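Local coordinates for putative lipoprotein YerB (Bacillus subtilis, PDB 2PSB) that is of unknown function but is probably a membrane-bound lipoprotein of the DUF3048 family and interacts with the helicase PcrA, at residues L124-D127 with G128-W132; Y88-T91 with L92-F96; S137-P140 with H141-Y144; K110-E114 with S115-D119. All coordinates share one frame; numbering follows the deposited sequence.

Contact 1: residues L124-D127 with G128-W132; sequences LDFD and GSLFW
Phe-126 packs against Leu-130 four residues on, where the chain curls back after the short helix 123-126. CB of the phenylalanine starts in company: it lies 3.8 Å from Leu-130 CB and, further off, near Ser-129 OG and near Phe-131 CD1, the closest approach of the two phenylalanine side chains. One bond out, CG still grazes Leu-130 CB. The ring then continues along the leucine, CD2 coming within 3.3 Å of Leu-130 CD1 and close to Leu-130 CG, and CE2 meeting the same methyl at 3.5 Å. With CG set anti to its own carbonyl carbon (chi1 -53°), the ring slants across the leucine branch, and beyond the two segments it meets Met-121 and, together with Leu-130, Ala-153 of helix 147-157. The backbone here forms a type II beta turn from Phe-126 to Ser-129, with Gly-128 at a positive phi of 125° that a side chain would tolerate poorly. Phe-126 O is gripped by three donors: Ser-129 N at 2.8 Å, nearly straight at 169°; Ser-129 OG at 3.2 Å, standing above the carbonyl plane; and Phe-131 N, also 3.2 Å away and out of that plane. Replacing Phe-126 by an alanine would probably leave Leu-130 CD1 without the ring it lies against and open a gap toward helix 147-157. Gly-128 N bonds back to Phe-131 O at 3.1 Å, closing the loop, while Asp-127 OD1 makes a salt bridge with Arg-133 NE.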
ATOM      1  N   LEU A 124      -2.992  14.433 -13.376  1.00 33.55           N
ATOM      2  CA  LEU A 124      -3.569  15.641 -13.948  1.00 36.68           C
ATOM      3  C   LEU A 124      -2.640  16.245 -15.010  1.00 37.85           C
ATOM      4  O   LEU A 124      -3.089  16.646 -16.086  1.00 39.30           O
ATOM      5  CB  LEU A 124      -3.824  16.691 -12.854  1.00 36.08           C
ATOM      6  CG  LEU A 124      -4.734  16.377 -11.656  1.00 36.01           C
ATOM      7  CD1 LEU A 124      -4.939  17.657 -10.844  1.00 35.04           C
ATOM      8  CD2 LEU A 124      -6.071  15.841 -12.122  1.00 32.18           C
ATOM      9  N   ASP A 125      -1.345  16.286 -14.710  1.00 37.18           N
ATOM     10  CA  ASP A 125      -0.362  16.867 -15.616  1.00 37.13           C
ATOM     11  C   ASP A 125       0.079  16.011 -16.784  1.00 37.37           C
ATOM     12  O   ASP A 125       0.617  16.532 -17.759  1.00 38.52           O
ATOM     13  CB  ASP A 125       0.878  17.284 -14.838  1.00 35.95           C
ATOM     14  CG  ASP A 125       0.543  18.121 -13.641  1.00 36.39           C
ATOM     15  OD1 ASP A 125      -0.307  19.025 -13.774  1.00 38.94           O
ATOM     16  OD2 ASP A 125       1.128  17.879 -12.568  1.00 38.80           O
ATOM     17  N   PHE A 126      -0.142  14.705 -16.702  1.00 37.43           N
ATOM     18  CA  PHE A 126       0.294  13.822 -17.775  1.00 35.58           C
ATOM     19  C   PHE A 126      -0.838  13.033 -18.388  1.00 34.74           C
ATOM     20  O   PHE A 126      -0.603  12.135 -19.195  1.00 34.48           O
ATOM     21  CB  PHE A 126       1.357  12.847 -17.264  1.00 34.51           C
ATOM     22  CG  PHE A 126       2.510  13.512 -16.576  1.00 34.96           C
ATOM     23  CD1 PHE A 126       2.380  13.984 -15.274  1.00 33.22           C
ATOM     24  CD2 PHE A 126       3.731  13.664 -17.228  1.00 34.82           C
ATOM     25  CE1 PHE A 126       3.449  14.596 -14.628  1.00 35.86           C
ATOM     26  CE2 PHE A 126       4.809  14.273 -16.595  1.00 33.70           C
ATOM     27  CZ  PHE A 126       4.672  14.741 -15.290  1.00 35.59           C
ATOM     28  N   ASP A 127      -2.063  13.364 -18.006  1.00 35.38           N
ATOM     29  CA  ASP A 127      -3.221  12.668 -18.548  1.00 37.52           C
ATOM     30  C   ASP A 127      -3.220  12.881 -20.056  1.00 38.95           C
ATOM     31  O   ASP A 127      -3.510  13.980 -20.529  1.00 40.49           O
ATOM     32  CB  ASP A 127      -4.513  13.221 -17.932  1.00 38.73           C
ATOM     33  CG  ASP A 127      -5.692  12.279 -18.109  1.00 38.32           C
ATOM     34  OD1 ASP A 127      -5.472  11.137 -18.557  1.00 38.15           O
ATOM     35  OD2 ASP A 127      -6.831  12.676 -17.793  1.00 40.24           O
ATOM     36  N   GLY A 128      -2.875  11.832 -20.802  1.00 38.98           N
ATOM     37  CA  GLY A 128      -2.821  11.923 -22.251  1.00 38.20           C
ATOM     38  C   GLY A 128      -1.462  11.514 -22.796  1.00 40.04           C
ATOM     39  O   GLY A 128      -1.312  11.255 -23.985  1.00 40.74           O
ATOM     40  N   SER A 129      -0.460  11.448 -21.927  1.00 40.33           N
ATOM     41  CA  SER A 129       0.875  11.064 -22.353  1.00 39.71           C
ATOM     42  C   SER A 129       1.460   9.961 -21.481  1.00 39.56           C
ATOM     43  O   SER A 129       1.362   8.782 -21.819  1.00 40.11           O
ATOM     44  CB  SER A 129       1.810  12.289 -22.380  1.00 37.99           C
ATOM     45  OG  SER A 129       1.736  13.063 -21.198  1.00 36.35           O
ATOM     46  N   LEU A 130       2.054  10.338 -20.356  1.00 38.30           N
ATOM     47  CA  LEU A 130       2.661   9.366 -19.454  1.00 38.75           C
ATOM     48  C   LEU A 130       1.607   8.588 -18.652  1.00 37.65           C
ATOM     49  O   LEU A 130       1.910   7.567 -18.041  1.00 38.38           O
ATOM     50  CB  LEU A 130       3.661  10.079 -18.544  1.00 38.40           C
ATOM     51  CG  LEU A 130       4.695  10.879 -19.353  1.00 37.56           C
ATOM     52  CD1 LEU A 130       5.766  11.412 -18.435  1.00 38.26           C
ATOM     53  CD2 LEU A 130       5.335   9.991 -20.420  1.00 37.29           C
ATOM     54  N   PHE A 131       0.372   9.085 -18.681  1.00 35.52           N
ATOM     55  CA  PHE A 131      -0.781   8.452 -18.046  1.00 33.74           C
ATOM     56  C   PHE A 131      -1.744   8.164 -19.208  1.00 33.00           C
ATOM     57  O   PHE A 131      -1.933   9.017 -20.080  1.00 33.18           O
ATOM     58  CB  PHE A 131      -1.480   9.419 -17.082  1.00 33.26           C
ATOM     59  CG  PHE A 131      -1.072   9.271 -15.640  1.00 33.37           C
ATOM     60  CD1 PHE A 131       0.192   9.671 -15.205  1.00 32.29           C
ATOM     61  CD2 PHE A 131      -1.973   8.762 -14.704  1.00 31.49           C
ATOM     62  CE1 PHE A 131       0.550   9.569 -13.859  1.00 31.75           C
ATOM     63  CE2 PHE A 131      -1.620   8.658 -13.357  1.00 29.81           C
ATOM     64  CZ  PHE A 131      -0.359   9.063 -12.937  1.00 28.77           C
ATOM     65  N   TRP A 132      -2.343   6.979 -19.244  1.00 30.66           N
ATOM     66  CA  TRP A 132      -3.281   6.672 -20.315  1.00 28.67           C
ATOM     67  C   TRP A 132      -4.638   6.241 -19.775  1.00 27.75           C
ATOM     68  O   TRP A 132      -4.786   5.969 -18.574  1.00 27.58           O
ATOM     69  CB  TRP A 132      -2.708   5.603 -21.256  1.00 27.84           C
ATOM     70  CG  TRP A 132      -2.660   4.204 -20.699  1.00 31.38           C
ATOM     71  CD1 TRP A 132      -3.662   3.271 -20.713  1.00 32.27           C
ATOM     72  CD2 TRP A 132      -1.512   3.547 -20.154  1.00 30.80           C
ATOM     73  NE1 TRP A 132      -3.202   2.071 -20.224  1.00 30.64           N
ATOM     74  CE2 TRP A 132      -1.887   2.216 -19.866  1.00 32.54           C
ATOM     75  CE3 TRP A 132      -0.206   3.960 -19.870  1.00 29.35           C
ATOM     76  CZ2 TRP A 132      -0.994   1.289 -19.324  1.00 33.84           C
ATOM     77  CZ3 TRP A 132       0.678   3.047 -19.333  1.00 32.35           C
ATOM     78  CH2 TRP A 132       0.279   1.724 -19.059  1.00 34.45           C
TER

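Contact 2: residues Y88-T91 with L92-F96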
ATOM      1  N   TYR A  88      -2.430  11.199   4.459  1.00 32.20           N
ATOM      2  CA  TYR A  88      -1.841  10.002   5.037  1.00 30.08           C
ATOM      3  C   TYR A  88      -1.041   9.177   4.028  1.00 30.21           C
ATOM      4  O   TYR A  88      -0.088   8.505   4.406  1.00 30.84           O
ATOM      5  CB  TYR A  88      -2.896   9.124   5.739  1.00 28.52           C
ATOM      6  CG  TYR A  88      -4.264   9.088   5.103  1.00 28.18           C
ATOM      7  CD1 TYR A  88      -5.224  10.061   5.410  1.00 29.58           C
ATOM      8  CD2 TYR A  88      -4.619   8.067   4.231  1.00 27.19           C
ATOM      9  CE1 TYR A  88      -6.502  10.005   4.870  1.00 28.36           C
ATOM     10  CE2 TYR A  88      -5.897   8.005   3.681  1.00 27.83           C
ATOM     11  CZ  TYR A  88      -6.835   8.977   4.010  1.00 29.55           C
ATOM     12  OH  TYR A  88      -8.114   8.918   3.496  1.00 26.98           O
ATOM     13  N   PHE A  89      -1.412   9.226   2.752  1.00 28.38           N
ATOM     14  CA  PHE A  89      -0.655   8.482   1.746  1.00 29.18           C
ATOM     15  C   PHE A  89       0.681   9.170   1.436  1.00 28.86           C
ATOM     16  O   PHE A  89       1.699   8.514   1.209  1.00 31.09           O
ATOM     17  CB  PHE A  89      -1.480   8.309   0.460  1.00 29.36           C
ATOM     18  CG  PHE A  89      -2.558   7.268   0.575  1.00 28.44           C
ATOM     19  CD1 PHE A  89      -2.249   5.979   1.005  1.00 28.05           C
ATOM     20  CD2 PHE A  89      -3.882   7.568   0.255  1.00 29.30           C
ATOM     21  CE1 PHE A  89      -3.240   5.000   1.120  1.00 28.88           C
ATOM     22  CE2 PHE A  89      -4.881   6.605   0.362  1.00 28.15           C
ATOM     23  CZ  PHE A  89      -4.556   5.313   0.796  1.00 29.55           C
ATOM     24  N   VAL A  90       0.683  10.496   1.429  1.00 27.34           N
ATOM     25  CA  VAL A  90       1.916  11.230   1.173  1.00 27.93           C
ATOM     26  C   VAL A  90       2.887  10.878   2.291  1.00 28.15           C
ATOM     27  O   VAL A  90       4.055  10.579   2.052  1.00 28.93           O
ATOM     28  CB  VAL A  90       1.684  12.758   1.176  1.00 26.77           C
ATOM     29  CG1 VAL A  90       3.016  13.481   1.047  1.00 25.74           C
ATOM     30  CG2 VAL A  90       0.762  13.147   0.040  1.00 26.35           C
ATOM     31  N   THR A  91       2.374  10.889   3.514  1.00 28.25           N
ATOM     32  CA  THR A  91       3.160  10.579   4.702  1.00 28.14           C
ATOM     33  C   THR A  91       3.729   9.153   4.656  1.00 28.67           C
ATOM     34  O   THR A  91       4.876   8.916   5.027  1.00 29.03           O
ATOM     35  CB  THR A  91       2.288  10.735   5.969  1.00 29.28           C
ATOM     36  OG1 THR A  91       1.737  12.058   6.001  1.00 30.92           O
ATOM     37  CG2 THR A  91       3.103  10.498   7.226  1.00 26.49           C
ATOM     38  N   LEU A  92       2.909   8.213   4.203  1.00 27.01           N
ATOM     39  CA  LEU A  92       3.315   6.818   4.114  1.00 27.58           C
ATOM     40  C   LEU A  92       4.372   6.640   3.030  1.00 25.45           C
ATOM     41  O   LEU A  92       5.357   5.936   3.224  1.00 24.35           O
ATOM     42  CB  LEU A  92       2.092   5.941   3.818  1.00 27.44           C
ATOM     43  CG  LEU A  92       1.035   5.899   4.931  1.00 27.29           C
ATOM     44  CD1 LEU A  92      -0.230   5.216   4.425  1.00 25.66           C
ATOM     45  CD2 LEU A  92       1.606   5.175   6.133  1.00 26.14           C
ATOM     46  N   SER A  93       4.157   7.285   1.893  1.00 25.57           N
ATOM     47  CA  SER A  93       5.101   7.210   0.787  1.00 26.59           C
ATOM     48  C   SER A  93       6.467   7.697   1.245  1.00 26.67           C
ATOM     49  O   SER A  93       7.489   7.083   0.938  1.00 25.14           O
ATOM     50  CB  SER A  93       4.623   8.081  -0.375  1.00 24.42           C
ATOM     51  OG  SER A  93       5.526   8.004  -1.458  1.00 25.36           O
ATOM     52  N   ASN A  94       6.467   8.799   1.995  1.00 29.14           N
ATOM     53  CA  ASN A  94       7.689   9.415   2.496  1.00 29.17           C
ATOM     54  C   ASN A  94       8.511   8.534   3.419  1.00 29.89           C
ATOM     55  O   ASN A  94       9.703   8.760   3.598  1.00 32.03           O
ATOM     56  CB  ASN A  94       7.349  10.735   3.199  1.00 31.54           C
ATOM     57  CG  ASN A  94       7.179  11.886   2.228  1.00 32.60           C
ATOM     58  OD1 ASN A  94       6.668  12.943   2.589  1.00 36.17           O
ATOM     59  ND2 ASN A  94       7.618  11.688   0.995  1.00 31.59           N
ATOM     60  N   GLY A  95       7.882   7.529   4.013  1.00 28.88           N
ATOM     61  CA  GLY A  95       8.627   6.649   4.890  1.00 26.79           C
ATOM     62  C   GLY A  95       9.796   6.047   4.137  1.00 26.83           C
ATOM     63  O   GLY A  95      10.738   5.545   4.744  1.00 27.56           O
ATOM     64  N   PHE A  96       9.732   6.110   2.808  1.00 28.43           N
ATOM     65  CA  PHE A  96      10.774   5.580   1.947  1.00 29.75           C
ATOM     66  C   PHE A  96      11.261   6.613   0.927  1.00 31.38           C
ATOM     67  O   PHE A  96      11.987   6.268   0.002  1.00 30.05           O
ATOM     68  CB  PHE A  96      10.254   4.337   1.216  1.00 31.64           C
ATOM     69  CG  PHE A  96       9.574   3.350   2.121  1.00 33.11           C
ATOM     70  CD1 PHE A  96       8.250   3.535   2.506  1.00 32.88           C
ATOM     71  CD2 PHE A  96      10.273   2.262   2.636  1.00 31.73           C
ATOM     72  CE1 PHE A  96       7.631   2.645   3.400  1.00 32.99           C
ATOM     73  CE2 PHE A  96       9.663   1.372   3.527  1.00 32.41           C
ATOM     74  CZ  PHE A  96       8.346   1.567   3.907  1.00 31.40           C
TER
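Backbone hydrogen bonds between Phe-89 and Ser-93 and between Val-90 and Asn-94 carry this stretch of helix 87-94. Ser-93 N reaches Phe-89 O at 2.8 Å with an angle of 164°, and Asn-94 N reaches Val-90 O at 3.0 Å. Leu-92 N likewise bonds to Tyr-88 O, although the position of that oxygen is less sure. Toward the end of the helix the pattern weakens: Gly-95 N is 3.5 Å from Thr-91 O, a weak bond at 124°, and it also donates to Leu-92 O at 3.1 Å. The first three are the i to i+4 bonds of an alpha helix; the Gly-95 to Leu-92 bond spans only three residues. The helix is buried, and it packs on strands 65-71 and 99-102 and on helix 107-114, Val-90 touching both Phe-100 and Leu-113.

The apolar contacts are fewer. Phe-89 CD1 meets Leu-92 CD1 at 4.0 Å, the two side chains slanting past each other, and both also touch Leu-68 of strand 65-71. Tyr-88 lays CD2 over the centre of the Phe-89 ring, 4.0 Å above its plane.

Among the polar side chains, Asn-94 runs alongside Val-90, one turn apart and in the same direction. Thr-91 has OG1 anti to its own carbonyl carbon (chi1 -56°), which turns the hydroxyl back along the helix to bond with Glu-87 O. The carbonyl oxygen of Ser-93 is taken by Ser-98 OG, just beyond the turn.

Contact 3: residues S137-P140 with H141-Y144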
ATOM      1  N   SER A 137     -12.699   0.153 -19.533  1.00 39.31           N
ATOM      2  CA  SER A 137     -13.243   0.772 -18.328  1.00 38.43           C
ATOM      3  C   SER A 137     -13.552   2.248 -18.551  1.00 38.12           C
ATOM      4  O   SER A 137     -13.025   2.867 -19.471  1.00 37.33           O
ATOM      5  CB  SER A 137     -12.258   0.623 -17.171  1.00 40.13           C
ATOM      6  OG  SER A 137     -12.457  -0.625 -16.533  1.00 43.79           O
ATOM      7  N   LYS A 138     -14.393   2.809 -17.688  1.00 36.34           N
ATOM      8  CA  LYS A 138     -14.799   4.201 -17.803  1.00 35.29           C
ATOM      9  C   LYS A 138     -14.197   5.075 -16.710  1.00 34.21           C
ATOM     10  O   LYS A 138     -13.821   4.582 -15.655  1.00 33.50           O
ATOM     11  CB  LYS A 138     -16.326   4.293 -17.746  1.00 37.11           C
ATOM     12  CG  LYS A 138     -17.036   3.501 -18.832  1.00 41.31           C
ATOM     13  CD  LYS A 138     -18.549   3.581 -18.696  1.00 41.59           C
ATOM     14  CE  LYS A 138     -19.053   5.007 -18.860  1.00 43.29           C
ATOM     15  NZ  LYS A 138     -20.544   5.054 -18.794  1.00 43.90           N
ATOM     16  N   PRO A 139     -14.100   6.395 -16.952  1.00 32.98           N
ATOM     17  CA  PRO A 139     -13.529   7.269 -15.926  1.00 34.12           C
ATOM     18  C   PRO A 139     -14.397   7.199 -14.678  1.00 34.41           C
ATOM     19  O   PRO A 139     -15.608   6.995 -14.771  1.00 34.22           O
ATOM     20  CB  PRO A 139     -13.573   8.657 -16.579  1.00 31.50           C
ATOM     21  CG  PRO A 139     -13.484   8.365 -18.019  1.00 34.44           C
ATOM     22  CD  PRO A 139     -14.403   7.161 -18.171  1.00 32.31           C
ATOM     23  N   PRO A 140     -13.797   7.387 -13.496  1.00 34.80           N
ATOM     24  CA  PRO A 140     -12.372   7.650 -13.285  1.00 31.92           C
ATOM     25  C   PRO A 140     -11.636   6.431 -12.754  1.00 31.15           C
ATOM     26  O   PRO A 140     -10.770   6.556 -11.900  1.00 32.34           O
ATOM     27  CB  PRO A 140     -12.397   8.785 -12.284  1.00 34.09           C
ATOM     28  CG  PRO A 140     -13.518   8.373 -11.378  1.00 34.56           C
ATOM     29  CD  PRO A 140     -14.590   7.845 -12.339  1.00 34.19           C
ATOM     30  N   HIS A 141     -11.992   5.255 -13.268  1.00 30.68           N
ATOM     31  CA  HIS A 141     -11.382   3.993 -12.852  1.00 29.07           C
ATOM     32  C   HIS A 141     -10.613   3.398 -14.032  1.00 29.40           C
ATOM     33  O   HIS A 141     -10.294   2.204 -14.047  1.00 30.22           O
ATOM     34  CB  HIS A 141     -12.468   2.999 -12.410  1.00 30.98           C
ATOM     35  CG  HIS A 141     -13.391   3.532 -11.357  1.00 29.49           C
ATOM     36  ND1 HIS A 141     -12.945   3.987 -10.136  1.00 30.28           N
ATOM     37  CD2 HIS A 141     -14.738   3.689 -11.345  1.00 31.11           C
ATOM     38  CE1 HIS A 141     -13.971   4.407  -9.418  1.00 29.32           C
ATOM     39  NE2 HIS A 141     -15.071   4.237 -10.129  1.00 29.79           N
ATOM     40  N   ASN A 142     -10.316   4.232 -15.023  1.00 27.55           N
ATOM     41  CA  ASN A 142      -9.617   3.753 -16.208  1.00 26.80           C
ATOM     42  C   ASN A 142      -8.260   4.424 -16.434  1.00 26.57           C
ATOM     43  O   ASN A 142      -7.712   4.369 -17.525  1.00 25.95           O
ATOM     44  CB  ASN A 142     -10.519   3.948 -17.432  1.00 27.75           C
ATOM     45  CG  ASN A 142     -10.662   5.414 -17.838  1.00 28.44           C
ATOM     46  OD1 ASN A 142     -10.657   6.323 -16.998  1.00 24.36           O
ATOM     47  ND2 ASN A 142     -10.808   5.643 -19.134  1.00 21.85           N
ATOM     48  N   SER A 143      -7.714   5.025 -15.384  1.00 27.25           N
ATOM     49  CA  SER A 143      -6.440   5.734 -15.466  1.00 28.17           C
ATOM     50  C   SER A 143      -5.195   4.930 -15.039  1.00 28.20           C
ATOM     51  O   SER A 143      -5.040   4.573 -13.869  1.00 27.29           O
ATOM     52  CB  SER A 143      -6.555   7.019 -14.639  1.00 26.43           C
ATOM     53  OG  SER A 143      -5.311   7.677 -14.551  1.00 32.44           O
ATOM     54  N   TYR A 144      -4.315   4.654 -15.999  1.00 28.78           N
ATOM     55  CA  TYR A 144      -3.091   3.898 -15.739  1.00 28.55           C
ATOM     56  C   TYR A 144      -1.808   4.582 -16.222  1.00 27.64           C
ATOM     57  O   TYR A 144      -1.839   5.548 -16.981  1.00 24.19           O
ATOM     58  CB  TYR A 144      -3.119   2.544 -16.445  1.00 29.63           C
ATOM     59  CG  TYR A 144      -4.248   1.628 -16.058  1.00 31.37           C
ATOM     60  CD1 TYR A 144      -5.536   1.819 -16.562  1.00 30.87           C
ATOM     61  CD2 TYR A 144      -4.031   0.574 -15.168  1.00 33.04           C
ATOM     62  CE1 TYR A 144      -6.584   0.982 -16.192  1.00 31.35           C
ATOM     63  CE2 TYR A 144      -5.065  -0.272 -14.786  1.00 30.38           C
ATOM     64  CZ  TYR A 144      -6.343  -0.061 -15.298  1.00 31.77           C
ATOM     65  OH  TYR A 144      -7.374  -0.876 -14.908  1.00 30.53           O
TER
HETATM   66  O   HOH W   1      -9.958  -0.034 -15.043  1.00 36.40           O
HETATM   67  O   HOH W   2      -8.346   5.429 -11.992  1.00 33.36           O
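The His-141 imidazole has Pro-140 CD over one face, 4.2 Å above the plane and offset toward the rim, and it also stacks with the ring of His-40. Its ND1 is bonded to Asn-38 OD1, which helps fix the rotation of the ring. The Asn-142 amide slants across Pro-139: OD1 comes 3.2 Å from Pro-139 CA and 3.6 Å from CG of the same proline. That oxygen has a weak hydrogen bond with Arg-133 NH1, and ND2 donates to Ala-134 O. With chi1 at 72°, CG of Asn-142 sits between its own backbone N and carbonyl carbon, and this folds the amide back over the Lys-138 to Pro-139 peptide, while its CB packs 3.8 Å from Ser-137 CB.

The segments form the return of the loop that joins strand 132-133 to strand 143-146, neighbours in a small antiparallel sheet. A cis peptide bond before Pro-140 bends the chain sharply, and His-141 N then closes the bend on Lys-138 O at 3.1 Å, lying in the carbonyl plane on a lone pair. An alanine in place of Asn-142 would probably leave Ala-134 O without its side-chain donor and Arg-133 NH1 without its weak acceptor, and uncover Pro-139.

Water 1 ties the loop to the strand, donating to His-141 O and hydrogen-bonded to Ser-137 OG at 3.0 Å and to Tyr-144 OH at 2.7 Å. Water 2 donates to Pro-140 O, also at 2.7 Å, and accepts a weak bond from Ser-143 N.

Contact 4: residues K110-E114 with S115-D119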
ATOM      1  N   LYS A 110      -2.914  18.578  -1.702  1.00 49.24           N
ATOM      2  CA  LYS A 110      -2.424  19.523  -2.696  1.00 49.41           C
ATOM      3  C   LYS A 110      -1.384  20.452  -2.092  1.00 49.44           C
ATOM      4  O   LYS A 110      -0.251  20.517  -2.563  1.00 50.18           O
ATOM      5  CB  LYS A 110      -3.575  20.358  -3.260  1.00 50.37           C
ATOM      6  CG  LYS A 110      -3.168  21.251  -4.431  1.00 54.09           C
ATOM      7  CD  LYS A 110      -3.949  22.556  -4.451  1.00 55.66           C
ATOM      8  CE  LYS A 110      -3.647  23.382  -3.194  1.00 57.82           C
ATOM      9  NZ  LYS A 110      -4.395  24.674  -3.137  1.00 57.27           N
ATOM     10  N   LYS A 111      -1.774  21.167  -1.042  1.00 49.03           N
ATOM     11  CA  LYS A 111      -0.878  22.110  -0.383  1.00 49.59           C
ATOM     12  C   LYS A 111       0.377  21.408   0.104  1.00 48.45           C
ATOM     13  O   LYS A 111       1.485  21.923  -0.029  1.00 47.78           O
ATOM     14  CB  LYS A 111      -1.578  22.775   0.809  1.00 51.36           C
ATOM     15  CG  LYS A 111      -2.802  23.615   0.450  1.00 52.88           C
ATOM     16  CD  LYS A 111      -2.434  24.860  -0.364  1.00 54.43           C
ATOM     17  CE  LYS A 111      -1.647  25.875   0.455  1.00 52.90           C
ATOM     18  NZ  LYS A 111      -2.440  26.410   1.596  1.00 51.28           N
ATOM     19  N   GLN A 112       0.188  20.224   0.669  1.00 47.05           N
ATOM     20  CA  GLN A 112       1.287  19.433   1.194  1.00 46.60           C
ATOM     21  C   GLN A 112       2.341  19.198   0.119  1.00 44.79           C
ATOM     22  O   GLN A 112       3.514  19.521   0.301  1.00 45.83           O
ATOM     23  CB  GLN A 112       0.743  18.098   1.713  1.00 48.95           C
ATOM     24  CG  GLN A 112       1.422  17.584   2.965  1.00 52.64           C
ATOM     25  CD  GLN A 112       0.570  16.563   3.696  1.00 54.69           C
ATOM     26  OE1 GLN A 112       0.308  15.471   3.183  1.00 54.29           O
ATOM     27  NE2 GLN A 112       0.126  16.918   4.902  1.00 55.00           N
ATOM     28  N   LEU A 113       1.913  18.645  -1.008  1.00 43.31           N
ATOM     29  CA  LEU A 113       2.816  18.355  -2.109  1.00 42.39           C
ATOM     30  C   LEU A 113       3.322  19.604  -2.836  1.00 42.96           C
ATOM     31  O   LEU A 113       4.428  19.607  -3.380  1.00 42.87           O
ATOM     32  CB  LEU A 113       2.132  17.411  -3.093  1.00 40.61           C
ATOM     33  CG  LEU A 113       1.881  16.013  -2.510  1.00 40.46           C
ATOM     34  CD1 LEU A 113       0.944  15.230  -3.414  1.00 34.07           C
ATOM     35  CD2 LEU A 113       3.214  15.286  -2.333  1.00 38.34           C
ATOM     36  N   GLU A 114       2.521  20.663  -2.856  1.00 43.17           N
ATOM     37  CA  GLU A 114       2.947  21.887  -3.513  1.00 43.62           C
ATOM     38  C   GLU A 114       3.914  22.631  -2.593  1.00 43.10           C
ATOM     39  O   GLU A 114       4.605  23.549  -3.014  1.00 45.16           O
ATOM     40  CB  GLU A 114       1.736  22.752  -3.869  1.00 44.62           C
ATOM     41  CG  GLU A 114       0.798  22.072  -4.861  1.00 45.74           C
ATOM     42  CD  GLU A 114      -0.222  23.018  -5.482  1.00 45.98           C
ATOM     43  OE1 GLU A 114      -0.902  23.763  -4.744  1.00 45.35           O
ATOM     44  OE2 GLU A 114      -0.351  23.002  -6.722  1.00 43.27           O
ATOM     45  N   SER A 115       3.970  22.202  -1.339  1.00 42.68           N
ATOM     46  CA  SER A 115       4.864  22.788  -0.350  1.00 43.46           C
ATOM     47  C   SER A 115       6.187  22.037  -0.338  1.00 42.43           C
ATOM     48  O   SER A 115       7.034  22.282   0.515  1.00 41.89           O
ATOM     49  CB  SER A 115       4.239  22.731   1.048  1.00 46.22           C
ATOM     50  OG  SER A 115       3.081  23.547   1.125  1.00 47.63           O
ATOM     51  N   GLY A 116       6.343  21.114  -1.283  1.00 42.81           N
ATOM     52  CA  GLY A 116       7.569  20.340  -1.398  1.00 41.54           C
ATOM     53  C   GLY A 116       7.643  19.065  -0.580  1.00 43.72           C
ATOM     54  O   GLY A 116       8.734  18.562  -0.312  1.00 42.92           O
ATOM     55  N   ALA A 117       6.490  18.525  -0.193  1.00 43.29           N
ATOM     56  CA  ALA A 117       6.461  17.310   0.621  1.00 42.86           C
ATOM     57  C   ALA A 117       7.113  16.106  -0.045  1.00 41.89           C
ATOM     58  O   ALA A 117       7.669  15.256   0.642  1.00 42.10           O
ATOM     59  CB  ALA A 117       5.023  16.968   1.011  1.00 41.61           C
ATOM     60  N   ALA A 118       7.069  16.029  -1.371  1.00 41.13           N
ATOM     61  CA  ALA A 118       7.658  14.883  -2.052  1.00 40.47           C
ATOM     62  C   ALA A 118       7.700  15.005  -3.574  1.00 40.45           C
ATOM     63  O   ALA A 118       6.914  15.745  -4.170  1.00 40.57           O
ATOM     64  CB  ALA A 118       6.886  13.623  -1.663  1.00 40.33           C
ATOM     65  N   ASP A 119       8.630  14.284  -4.199  1.00 38.39           N
ATOM     66  CA  ASP A 119       8.724  14.286  -5.654  1.00 38.14           C
ATOM     67  C   ASP A 119       7.502  13.525  -6.138  1.00 38.51           C
ATOM     68  O   ASP A 119       7.400  12.316  -5.915  1.00 36.12           O
ATOM     69  CB  ASP A 119       9.987  13.561  -6.135  1.00 39.46           C
ATOM     70  CG  ASP A 119      11.263  14.279  -5.746  1.00 41.97           C
ATOM     71  OD1 ASP A 119      11.302  15.525  -5.874  1.00 42.01           O
ATOM     72  OD2 ASP A 119      12.225  13.596  -5.324  1.00 40.79           O
TER
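Ala-117 turns back on Gln-112 and Gly-116 on Leu-113 in a Schellman motif that ends helix 107-114. Gly-116, with positive phi (88°), is its C-prime residue: Ala-117 N bonds to Gln-112 O at 3.2 Å, and Gly-116 N makes a weak bond to Leu-113 O. The Ser-115 side chain adds to this by leaning back along the helix, its OG anti to its own carbonyl carbon (chi1 -66°), and donates to Lys-111 O at 2.6 Å from above that carbonyl's plane. A side-chain hydroxyl thus takes up a carbonyl of the last turn, to which the backbone N of Ser-115 gives only a weak bond.

On the inner side Leu-113 points away from the loop at its root, but its CD2 methyl reaches back to the loop, 4.2 Å from Ala-117 CB and 4.1 Å from Ala-118 CB. The same leucine packs on Phe-100 and Val-90. Gln-112 brings CG to 4.1 Å from Ala-117 CB. Gln-112 O is the acceptor shared by two donors that arrive from opposite faces of its plane, Ala-117 N and, at 3.2 Å, Ser-115 N.

The four contacts follow one another along the chain in the order 2, 4, 1, 3, all within the range of the DUF3048 N-terminal domain, and they form two touching pairs. Contacts 2 and 4, with centres about 12 Å apart, bring helix 87-94 against the end of helix 107-114: Val-90 CG1 lies 3.8 Å from Leu-113 CD2. Contacts 1 and 3, also with centres about 12 Å apart, meet where strands 132-133 and 143-146 pair, Trp-132 N probably bonding to Tyr-144 O at 2.7 Å while Phe-131 CD2 packs 3.5 Å from Ser-143 OG. Between the pairs, contacts 1 and 4 approach to about 8 Å at their nearest atoms without touching.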